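Local coordinates for erythrocyte membrane protein 1 (Plasmodium falciparum, PDB 2XU0), which probably binds host cell-surface receptors as an adhesin of infected red cells, this piece being its N-terminal segment and first Duffy-binding-like domain, linked to rosetting, at residues 109-118 and 128-136; 306-314 and 414-422. The protein carries 10 engineered substitutions. One frame throughout, in Å; residues are numbered along the deposited sequence.

Contact 1: residues 109-118 and 128-136; sequences AEAYCNSDKI and AACAPPRRR. Engineered in segment 128-136: Ala128 (natural residue Thr). With MG (magnesium ion), chain C.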
loop_
_atom_site.group_PDB
_atom_site.type_symbol
_atom_site.label_atom_id
_atom_site.label_comp_id
_atom_site.label_asym_id
_atom_site.label_seq_id
_atom_site.Cartn_x
_atom_site.Cartn_y
_atom_site.Cartn_z
ATOM N N ALA A 109 -2.198 0.656 13.520
ATOM C CA ALA A 109 -2.476 -0.561 12.763
ATOM C C ALA A 109 -1.078 -1.085 12.330
ATOM O O ALA A 109 -0.217 -0.326 11.878
ATOM C CB ALA A 109 -3.328 -0.252 11.548
ATOM N N GLU A 110 -0.821 -2.347 12.599
ATOM C CA GLU A 110 0.495 -2.930 12.382
ATOM C C GLU A 110 0.639 -3.597 11.033
ATOM O O GLU A 110 -0.275 -4.276 10.593
ATOM C CB GLU A 110 0.835 -3.956 13.508
ATOM C CG GLU A 110 0.055 -3.845 14.818
ATOM C CD GLU A 110 -1.303 -4.530 14.858
ATOM O OE1 GLU A 110 -1.387 -5.655 15.401
ATOM O OE2 GLU A 110 -2.293 -3.918 14.393
ATOM N N ALA A 111 1.823 -3.497 10.429
ATOM C CA ALA A 111 2.107 -4.284 9.221
ATOM C C ALA A 111 2.563 -5.681 9.717
ATOM O O ALA A 111 3.064 -5.794 10.844
ATOM C CB ALA A 111 3.235 -3.641 8.425
ATOM N N TYR A 112 2.384 -6.718 8.896
ATOM C CA TYR A 112 2.858 -8.069 9.214
ATOM C C TYR A 112 4.091 -8.368 8.332
ATOM O O TYR A 112 3.944 -8.459 7.116
ATOM C CB TYR A 112 1.752 -9.115 8.998
ATOM C CG TYR A 112 2.210 -10.520 9.320
ATOM C CD1 TYR A 112 2.000 -11.073 10.582
ATOM C CD2 TYR A 112 2.925 -11.270 8.388
ATOM C CE1 TYR A 112 2.460 -12.355 10.895
ATOM C CE2 TYR A 112 3.414 -12.534 8.699
ATOM C CZ TYR A 112 3.160 -13.085 9.944
ATOM O OH TYR A 112 3.603 -14.360 10.196
ATOM N N CYS A 113 5.283 -8.537 8.954
ATOM C CA CYS A 113 6.581 -8.793 8.297
ATOM C C CYS A 113 7.201 -10.150 8.709
ATOM O O CYS A 113 8.330 -10.431 8.325
ATOM C CB CYS A 113 7.565 -7.649 8.565
ATOM S SG CYS A 113 6.891 -5.998 8.283
ATOM N N ASN A 114 6.491 -10.979 9.465
ATOM C CA ASN A 114 7.005 -12.293 9.897
ATOM C C ASN A 114 6.805 -13.392 8.835
ATOM O O ASN A 114 6.317 -13.112 7.744
ATOM C CB ASN A 114 6.455 -12.693 11.283
ATOM C CG ASN A 114 6.808 -11.736 12.411
ATOM O OD1 ASN A 114 7.868 -11.088 12.428
ATOM N ND2 ASN A 114 5.918 -11.626 13.390
ATOM N N SER A 115 7.185 -14.645 9.155
ATOM C CA SER A 115 7.164 -15.742 8.196
ATOM C C SER A 115 5.952 -16.635 8.023
ATOM O O SER A 115 5.749 -17.106 6.905
ATOM C CB SER A 115 8.423 -16.585 8.326
ATOM O OG SER A 115 8.595 -17.040 9.652
ATOM N N ASP A 116 5.208 -16.962 9.092
ATOM C CA ASP A 116 4.100 -17.922 8.959
ATOM C C ASP A 116 2.974 -17.478 7.994
ATOM O O ASP A 116 2.470 -18.298 7.213
ATOM C CB ASP A 116 3.542 -18.359 10.331
ATOM C CG ASP A 116 4.566 -18.824 11.365
ATOM O OD1 ASP A 116 5.628 -19.360 10.963
ATOM O OD2 ASP A 116 4.317 -18.626 12.575
ATOM N N LYS A 117 2.639 -16.176 8.014
ATOM C CA LYS A 117 1.562 -15.630 7.177
ATOM C C LYS A 117 2.020 -15.051 5.807
ATOM O O LYS A 117 1.199 -14.489 5.074
ATOM C CB LYS A 117 0.711 -14.621 7.973
ATOM C CG LYS A 117 0.106 -15.172 9.260
ATOM C CD LYS A 117 -1.060 -14.306 9.717
ATOM C CE LYS A 117 -1.855 -14.948 10.835
ATOM N NZ LYS A 117 -1.266 -14.650 12.165
ATOM N N ILE A 118 3.310 -15.177 5.468
ATOM C CA ILE A 118 3.787 -14.661 4.181
ATOM C C ILE A 118 4.597 -15.695 3.466
ATOM O O ILE A 118 5.645 -16.094 3.972
ATOM C CB ILE A 118 4.508 -13.260 4.248
ATOM C CG1 ILE A 118 3.480 -12.134 4.536
ATOM C CG2 ILE A 118 5.265 -12.939 2.895
ATOM C CD1 ILE A 118 4.005 -10.840 4.838
ATOM N N ALA A 128 12.462 -9.573 4.130
ATOM C CA ALA A 128 11.038 -9.914 4.243
ATOM C C ALA A 128 10.102 -8.931 3.582
ATOM O O ALA A 128 10.362 -7.729 3.568
ATOM C CB ALA A 128 10.663 -10.051 5.720
ATOM N N ALA A 129 8.982 -9.437 3.072
ATOM C CA ALA A 129 7.925 -8.577 2.517
ATOM C C ALA A 129 7.001 -8.223 3.719
ATOM O O ALA A 129 6.916 -9.016 4.674
ATOM C CB ALA A 129 7.149 -9.328 1.450
ATOM N N CYS A 130 6.401 -7.007 3.722
ATOM C CA CYS A 130 5.514 -6.546 4.808
ATOM C C CYS A 130 4.120 -6.394 4.294
ATOM O O CYS A 130 3.867 -5.491 3.511
ATOM C CB CYS A 130 6.016 -5.246 5.455
ATOM S SG CYS A 130 7.543 -5.437 6.422
ATOM N N ALA A 131 3.210 -7.252 4.737
ATOM C CA ALA A 131 1.797 -7.144 4.344
ATOM C C ALA A 131 1.227 -5.935 5.072
ATOM O O ALA A 131 1.354 -5.868 6.291
ATOM C CB ALA A 131 1.026 -8.411 4.698
ATOM N N PRO A 132 0.732 -4.909 4.331
ATOM C CA PRO A 132 0.198 -3.714 5.003
ATOM C C PRO A 132 -1.129 -4.004 5.704
ATOM O O PRO A 132 -1.837 -4.932 5.310
ATOM C CB PRO A 132 0.027 -2.707 3.859
ATOM C CG PRO A 132 -0.131 -3.504 2.660
ATOM C CD PRO A 132 0.512 -4.846 2.873
ATOM N N PRO A 133 -1.485 -3.239 6.747
ATOM C CA PRO A 133 -2.790 -3.480 7.425
ATOM C C PRO A 133 -4.002 -3.450 6.488
ATOM O O PRO A 133 -4.921 -4.245 6.685
ATOM C CB PRO A 133 -2.835 -2.404 8.535
ATOM C CG PRO A 133 -1.787 -1.460 8.206
ATOM C CD PRO A 133 -0.744 -2.130 7.378
ATOM N N ARG A 134 -3.939 -2.653 5.359
ATOM C CA ARG A 134 -5.011 -2.649 4.365
ATOM C C ARG A 134 -5.156 -4.064 3.779
ATOM O O ARG A 134 -6.266 -4.520 3.580
ATOM C CB ARG A 134 -4.768 -1.575 3.272
ATOM C CG ARG A 134 -5.910 -1.402 2.235
ATOM C CD ARG A 134 -5.434 -0.891 0.866
ATOM N NE ARG A 134 -4.100 -1.411 0.539
ATOM C CZ ARG A 134 -3.856 -2.611 0.032
ATOM N NH1 ARG A 134 -4.858 -3.406 -0.321
ATOM N NH2 ARG A 134 -2.611 -3.024 -0.136
ATOM N N ARG A 135 -4.035 -4.783 3.547
ATOM C CA ARG A 135 -4.096 -6.137 3.004
ATOM C C ARG A 135 -4.552 -7.127 4.048
ATOM O O ARG A 135 -5.356 -7.989 3.728
ATOM C CB ARG A 135 -2.725 -6.594 2.374
ATOM C CG ARG A 135 -2.622 -8.103 2.041
ATOM C CD ARG A 135 -3.499 -8.499 0.852
ATOM N NE ARG A 135 -3.589 -9.957 0.666
ATOM C CZ ARG A 135 -4.478 -10.759 1.252
ATOM N NH1 ARG A 135 -5.363 -10.269 2.111
ATOM N NH2 ARG A 135 -4.497 -12.053 0.976
ATOM N N ARG A 136 -3.931 -7.105 5.228
ATOM C CA ARG A 136 -4.212 -8.047 6.325
ATOM C C ARG A 136 -5.722 -8.264 6.571
ATOM O O ARG A 136 -6.181 -9.402 6.706
ATOM C CB ARG A 136 -3.560 -7.545 7.623
ATOM C CG ARG A 136 -2.043 -7.657 7.662
ATOM C CD ARG A 136 -1.532 -7.179 8.997
ATOM N NE ARG A 136 -1.636 -8.258 9.986
ATOM C CZ ARG A 136 -1.088 -8.220 11.194
ATOM N NH1 ARG A 136 -0.413 -7.147 11.592
ATOM N NH2 ARG A 136 -1.214 -9.252 12.018
HETATM MG MG MG C . 6.474 -18.112 5.007
HETATM O O HOH W 1 4.177 -18.965 4.880
HETATM O O HOH W 2 6.906 -19.266 2.947
HETATM O O HOH W 3 7.157 -19.996 6.413
#
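The CB of engineered Ala128 (Thr in the natural sequence) meets the backbone O of Cys113 at 3.5 Å. Here two extended chains of the Duffy-binding-like domain run antiparallel, joined by one beta bridge and one disulfide. Ala129 follows. Ala129 O lies 3.4 Å from Ile118 CD1, and Ala129 N is held by the side chain of Asn121. Cys130 is bonded to Cys113 through the two sulfurs, SG to SG 2.1 Å. Both sulfurs lie beside their own backbone N, and the link sits next to the bridge. Ala131 makes that bridge with Tyr112, a hydrogen-bonded pair. Tyr112 N donates to Ala131 O, and Ala131 N donates back to Tyr112 O. The CB of Ala131 also packs on CD1 of Ile118, at 3.8 Å. Pro132 points away and occupies the N-cap position of helix 133-136. In that helix Pro133 lays its CB against the CB of Ala109, 3.7 Å away.

The loop 109-118 ends in a metal site. The O atoms of Ser115 and Ile118, at the two ends of a type I turn, bind magnesium, and the O of Asn121 and three waters join them. Tyr112 OH accepts from Lys117 N within this turn, which probably helps to fix it. With CG anti to the backbone N (chi1 -180°), the Tyr112 ring leads away from 128-136 toward the turn.

Arg136 comes last. Its chain bends at chi3 (83°) and brings one guanidinium face over the CB of Tyr112. The guanidinium and the tyrosine ring stand 64° apart. Arg136 NH1 donates to Glu110 O at 3.0 Å; the oxygen lies near the guanidinium plane, but the nitrogen sits well above the carbonyl plane.

Contact 2: residues 306-314 and 414-422; sequences LDYVPQFLR and DKEFYENLD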
loop_
_atom_site.group_PDB
_atom_site.type_symbol
_atom_site.label_atom_id
_atom_site.label_comp_id
_atom_site.label_asym_id
_atom_site.label_seq_id
_atom_site.Cartn_x
_atom_site.Cartn_y
_atom_site.Cartn_z
ATOM N N LEU A 306 -1.649 -0.891 -11.342
ATOM C CA LEU A 306 -0.974 -1.444 -10.163
ATOM C C LEU A 306 -1.121 -2.951 -10.119
ATOM O O LEU A 306 -0.211 -3.632 -9.653
ATOM C CB LEU A 306 -1.448 -0.806 -8.858
ATOM C CG LEU A 306 -0.951 0.615 -8.525
ATOM C CD1 LEU A 306 -1.470 1.044 -7.152
ATOM C CD2 LEU A 306 0.566 0.712 -8.517
ATOM N N ASP A 307 -2.220 -3.489 -10.695
ATOM C CA ASP A 307 -2.418 -4.939 -10.769
ATOM C C ASP A 307 -1.369 -5.628 -11.697
ATOM O O ASP A 307 -1.370 -6.851 -11.840
ATOM C CB ASP A 307 -3.873 -5.278 -11.142
ATOM C CG ASP A 307 -4.432 -4.620 -12.402
ATOM O OD1 ASP A 307 -4.077 -3.442 -12.675
ATOM O OD2 ASP A 307 -5.305 -5.239 -13.056
ATOM N N TYR A 308 -0.466 -4.837 -12.305
ATOM C CA TYR A 308 0.633 -5.371 -13.130
ATOM C C TYR A 308 1.986 -5.028 -12.508
ATOM O O TYR A 308 3.028 -5.161 -13.151
ATOM C CB TYR A 308 0.501 -4.951 -14.613
ATOM C CG TYR A 308 -0.718 -5.600 -15.223
ATOM C CD1 TYR A 308 -0.664 -6.907 -15.696
ATOM C CD2 TYR A 308 -1.969 -4.995 -15.130
ATOM C CE1 TYR A 308 -1.811 -7.567 -16.128
ATOM C CE2 TYR A 308 -3.128 -5.666 -15.508
ATOM C CZ TYR A 308 -3.042 -6.947 -16.023
ATOM O OH TYR A 308 -4.158 -7.593 -16.480
ATOM N N VAL A 309 1.954 -4.600 -11.248
ATOM C CA VAL A 309 3.169 -4.256 -10.487
ATOM C C VAL A 309 3.429 -5.379 -9.478
ATOM O O VAL A 309 2.501 -5.702 -8.726
ATOM C CB VAL A 309 3.080 -2.856 -9.774
ATOM C CG1 VAL A 309 4.329 -2.578 -8.915
ATOM C CG2 VAL A 309 2.861 -1.734 -10.786
ATOM N N PRO A 310 4.658 -5.974 -9.399
ATOM C CA PRO A 310 4.900 -6.988 -8.365
ATOM C C PRO A 310 4.417 -6.530 -6.995
ATOM O O PRO A 310 4.666 -5.396 -6.572
ATOM C CB PRO A 310 6.430 -7.193 -8.400
ATOM C CG PRO A 310 6.817 -6.834 -9.801
ATOM C CD PRO A 310 5.876 -5.724 -10.202
ATOM N N GLN A 311 3.735 -7.428 -6.303
ATOM C CA GLN A 311 3.124 -7.191 -4.989
ATOM C C GLN A 311 4.076 -6.635 -3.925
ATOM O O GLN A 311 3.705 -5.700 -3.211
ATOM C CB GLN A 311 2.385 -8.449 -4.508
ATOM C CG GLN A 311 1.623 -8.252 -3.192
ATOM C CD GLN A 311 0.750 -9.397 -2.865
ATOM O OE1 GLN A 311 1.217 -10.517 -2.617
ATOM N NE2 GLN A 311 -0.548 -9.115 -2.746
ATOM N N PHE A 312 5.297 -7.200 -3.825
ATOM C CA PHE A 312 6.304 -6.741 -2.873
ATOM C C PHE A 312 6.606 -5.238 -3.091
ATOM O O PHE A 312 6.738 -4.496 -2.129
ATOM C CB PHE A 312 7.610 -7.597 -2.978
ATOM C CG PHE A 312 8.770 -6.893 -2.302
ATOM C CD1 PHE A 312 8.822 -6.781 -0.914
ATOM C CD2 PHE A 312 9.737 -6.227 -3.056
ATOM C CE1 PHE A 312 9.798 -5.992 -0.294
ATOM C CE2 PHE A 312 10.731 -5.467 -2.431
ATOM C CZ PHE A 312 10.765 -5.369 -1.051
ATOM N N LEU A 313 6.762 -4.807 -4.353
ATOM C CA LEU A 313 7.036 -3.399 -4.676
ATOM C C LEU A 313 5.859 -2.480 -4.279
ATOM O O LEU A 313 6.071 -1.371 -3.777
ATOM C CB LEU A 313 7.381 -3.243 -6.184
ATOM C CG LEU A 313 8.660 -3.975 -6.621
ATOM C CD1 LEU A 313 8.863 -3.878 -8.119
ATOM C CD2 LEU A 313 9.907 -3.495 -5.808
ATOM N N ARG A 314 4.639 -2.942 -4.515
ATOM C CA ARG A 314 3.418 -2.221 -4.137
ATOM C C ARG A 314 3.350 -2.108 -2.621
ATOM O O ARG A 314 3.050 -1.048 -2.132
ATOM C CB ARG A 314 2.179 -2.987 -4.585
ATOM C CG ARG A 314 2.017 -3.101 -6.085
ATOM C CD ARG A 314 0.617 -3.542 -6.433
ATOM N NE ARG A 314 0.050 -4.591 -5.565
ATOM C CZ ARG A 314 -0.183 -5.841 -5.945
ATOM N NH1 ARG A 314 0.217 -6.268 -7.132
ATOM N NH2 ARG A 314 -0.757 -6.692 -5.114
ATOM N N ASP A 414 6.941 -12.026 -12.781
ATOM C CA ASP A 414 7.563 -10.746 -12.406
ATOM C C ASP A 414 8.847 -10.400 -13.162
ATOM O O ASP A 414 9.354 -9.286 -12.993
ATOM C CB ASP A 414 7.845 -10.727 -10.889
ATOM C CG ASP A 414 6.636 -10.580 -9.986
ATOM O OD1 ASP A 414 5.572 -10.135 -10.476
ATOM O OD2 ASP A 414 6.766 -10.862 -8.777
ATOM N N LYS A 415 9.398 -11.348 -13.958
ATOM C CA LYS A 415 10.667 -11.175 -14.690
ATOM C C LYS A 415 10.734 -9.922 -15.564
ATOM O O LYS A 415 11.633 -9.121 -15.348
ATOM C CB LYS A 415 11.046 -12.430 -15.489
ATOM C CG LYS A 415 12.534 -12.547 -15.759
ATOM C CD LYS A 415 12.848 -13.755 -16.613
ATOM C CE LYS A 415 14.311 -14.123 -16.539
ATOM N NZ LYS A 415 14.622 -15.291 -17.406
ATOM N N GLU A 416 9.776 -9.718 -16.502
ATOM C CA GLU A 416 9.777 -8.530 -17.377
ATOM C C GLU A 416 9.766 -7.229 -16.592
ATOM O O GLU A 416 10.409 -6.269 -17.029
ATOM C CB GLU A 416 8.618 -8.534 -18.380
ATOM C CG GLU A 416 8.780 -9.491 -19.551
ATOM C CD GLU A 416 9.779 -9.091 -20.624
ATOM O OE1 GLU A 416 10.304 -10.002 -21.304
ATOM O OE2 GLU A 416 10.029 -7.875 -20.796
ATOM N N PHE A 417 9.024 -7.176 -15.444
ATOM C CA PHE A 417 8.968 -5.940 -14.638
ATOM C C PHE A 417 10.342 -5.580 -14.081
ATOM O O PHE A 417 10.786 -4.445 -14.232
ATOM C CB PHE A 417 7.951 -6.054 -13.495
ATOM C CG PHE A 417 7.563 -4.706 -12.953
ATOM C CD1 PHE A 417 6.347 -4.123 -13.300
ATOM C CD2 PHE A 417 8.375 -4.048 -12.030
ATOM C CE1 PHE A 417 5.977 -2.893 -12.770
ATOM C CE2 PHE A 417 8.005 -2.812 -11.505
ATOM C CZ PHE A 417 6.820 -2.234 -11.898
ATOM N N TYR A 418 11.008 -6.546 -13.441
ATOM C CA TYR A 418 12.347 -6.344 -12.882
ATOM C C TYR A 418 13.362 -6.050 -14.012
ATOM O O TYR A 418 14.268 -5.253 -13.786
ATOM C CB TYR A 418 12.758 -7.473 -11.919
ATOM C CG TYR A 418 12.070 -7.375 -10.570
ATOM C CD1 TYR A 418 12.505 -6.468 -9.605
ATOM C CD2 TYR A 418 11.003 -8.208 -10.245
ATOM C CE1 TYR A 418 11.859 -6.361 -8.368
ATOM C CE2 TYR A 418 10.371 -8.129 -9.002
ATOM C CZ TYR A 418 10.796 -7.197 -8.071
ATOM O OH TYR A 418 10.151 -7.096 -6.858
ATOM N N GLU A 419 13.122 -6.570 -15.256
ATOM C CA GLU A 419 13.954 -6.272 -16.445
ATOM C C GLU A 419 13.865 -4.744 -16.698
ATOM O O GLU A 419 14.889 -4.091 -16.851
ATOM C CB GLU A 419 13.439 -7.048 -17.688
ATOM C CG GLU A 419 14.442 -8.016 -18.298
ATOM C CD GLU A 419 13.966 -9.451 -18.449
ATOM O OE1 GLU A 419 12.971 -9.683 -19.176
ATOM O OE2 GLU A 419 14.621 -10.354 -17.883
ATOM N N ASN A 420 12.640 -4.178 -16.666
ATOM C CA ASN A 420 12.395 -2.747 -16.852
ATOM C C ASN A 420 12.982 -1.856 -15.767
ATOM O O ASN A 420 13.418 -0.763 -16.092
ATOM C CB ASN A 420 10.918 -2.457 -17.038
ATOM C CG ASN A 420 10.492 -2.596 -18.466
ATOM O OD1 ASN A 420 10.595 -1.650 -19.257
ATOM N ND2 ASN A 420 10.051 -3.794 -18.840
ATOM N N LEU A 421 12.962 -2.287 -14.485
ATOM C CA LEU A 421 13.545 -1.530 -13.363
ATOM C C LEU A 421 15.043 -1.390 -13.568
ATOM O O LEU A 421 15.613 -0.335 -13.286
ATOM C CB LEU A 421 13.318 -2.248 -12.013
ATOM C CG LEU A 421 12.002 -2.049 -11.312
ATOM C CD1 LEU A 421 11.918 -2.961 -10.122
ATOM C CD2 LEU A 421 11.813 -0.588 -10.875
ATOM N N ASP A 422 15.670 -2.480 -14.013
ATOM C CA ASP A 422 17.097 -2.577 -14.317
ATOM C C ASP A 422 17.488 -1.649 -15.458
ATOM O O ASP A 422 18.490 -0.954 -15.322
ATOM C CB ASP A 422 17.483 -4.020 -14.652
ATOM C CG ASP A 422 18.923 -4.170 -15.095
ATOM O OD1 ASP A 422 19.814 -4.180 -14.220
ATOM O OD2 ASP A 422 19.155 -4.319 -16.314
#
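Pro310 is the main bump, and the ring of Phe417 is the surface it presses on. The CD of Pro310 stands over the centre of that ring, 3.4 Å from the centroid and 14° off the normal. This is a CH-pi contact on one face. The first torsion of Phe417 (chi1 -162°) swings the ring out from its helix to meet the proline. The other edge of the proline ring slides past Asp414. Pro310 CG comes within 3.6 Å of Asp414 OD1, and Pro310 CB is near both carboxylate oxygens. Pro310 CG also reaches Tyr418 CE2, so the proline fills a notch lined by Asp414, Phe417 and Tyr418.

Pro310 is at the N-cap position of the long helix 311-338, and the notch belongs to the start of the short helix 415-423. The contact joins two parts of the Duffy-binding-like fold: 306-314 belongs to the Duffy binding domain and 414-422 to the C-terminal subdomain. Ile29 of the N-terminal helix 22-39 also packs on Phe417.

Val309 rests against the far end of the phenylalanine ring, with Val309 CG2 3.9 Å from Phe417 CE1. The O of Tyr308 lies obliquely at the same ring, while the hydroxyl of Tyr308 is hydrogen-bonded to Thr258 OG1.

Leu313, in the first turn of its helix, is the second bump. Its CD1 enters between Phe417, Tyr418 and Leu421. Leu313 CD1 is 3.7 Å from Phe417 CE2 and 3.8 Å from Leu421 CD1. Tyr418 comes from the opposite direction, and Tyr418 OH stops 3.5 Å from Leu313 CG. The same oxygen lies at the edge of the Phe312 ring, near its plane, 3.9 Å from Phe312 CD2.

How the contacts relate
Both segments of contact 1 precede those of contact 2 in the chain, and the centres of the two contacts are about 19 Å apart. They share a border: Ala129 CB of contact 1 packs on Phe312 CD1 of contact 2 at 3.9 Å. Helix 311-338 serves both. It begins within 306-314, and further along Trp315 packs on Ala131 and Pro132. Helix 371-407 also touches both, at Cys113, Ala128 and Cys130 in contact 1 and at Phe312, Leu313 and Tyr418 in contact 2. Contact 1 ties down a loop region bearing the magnesium site. Contact 2 packs a short helix against the start of the long one. Both thus lie against the same two long helices, with the magnesium loop on the side of contact 1.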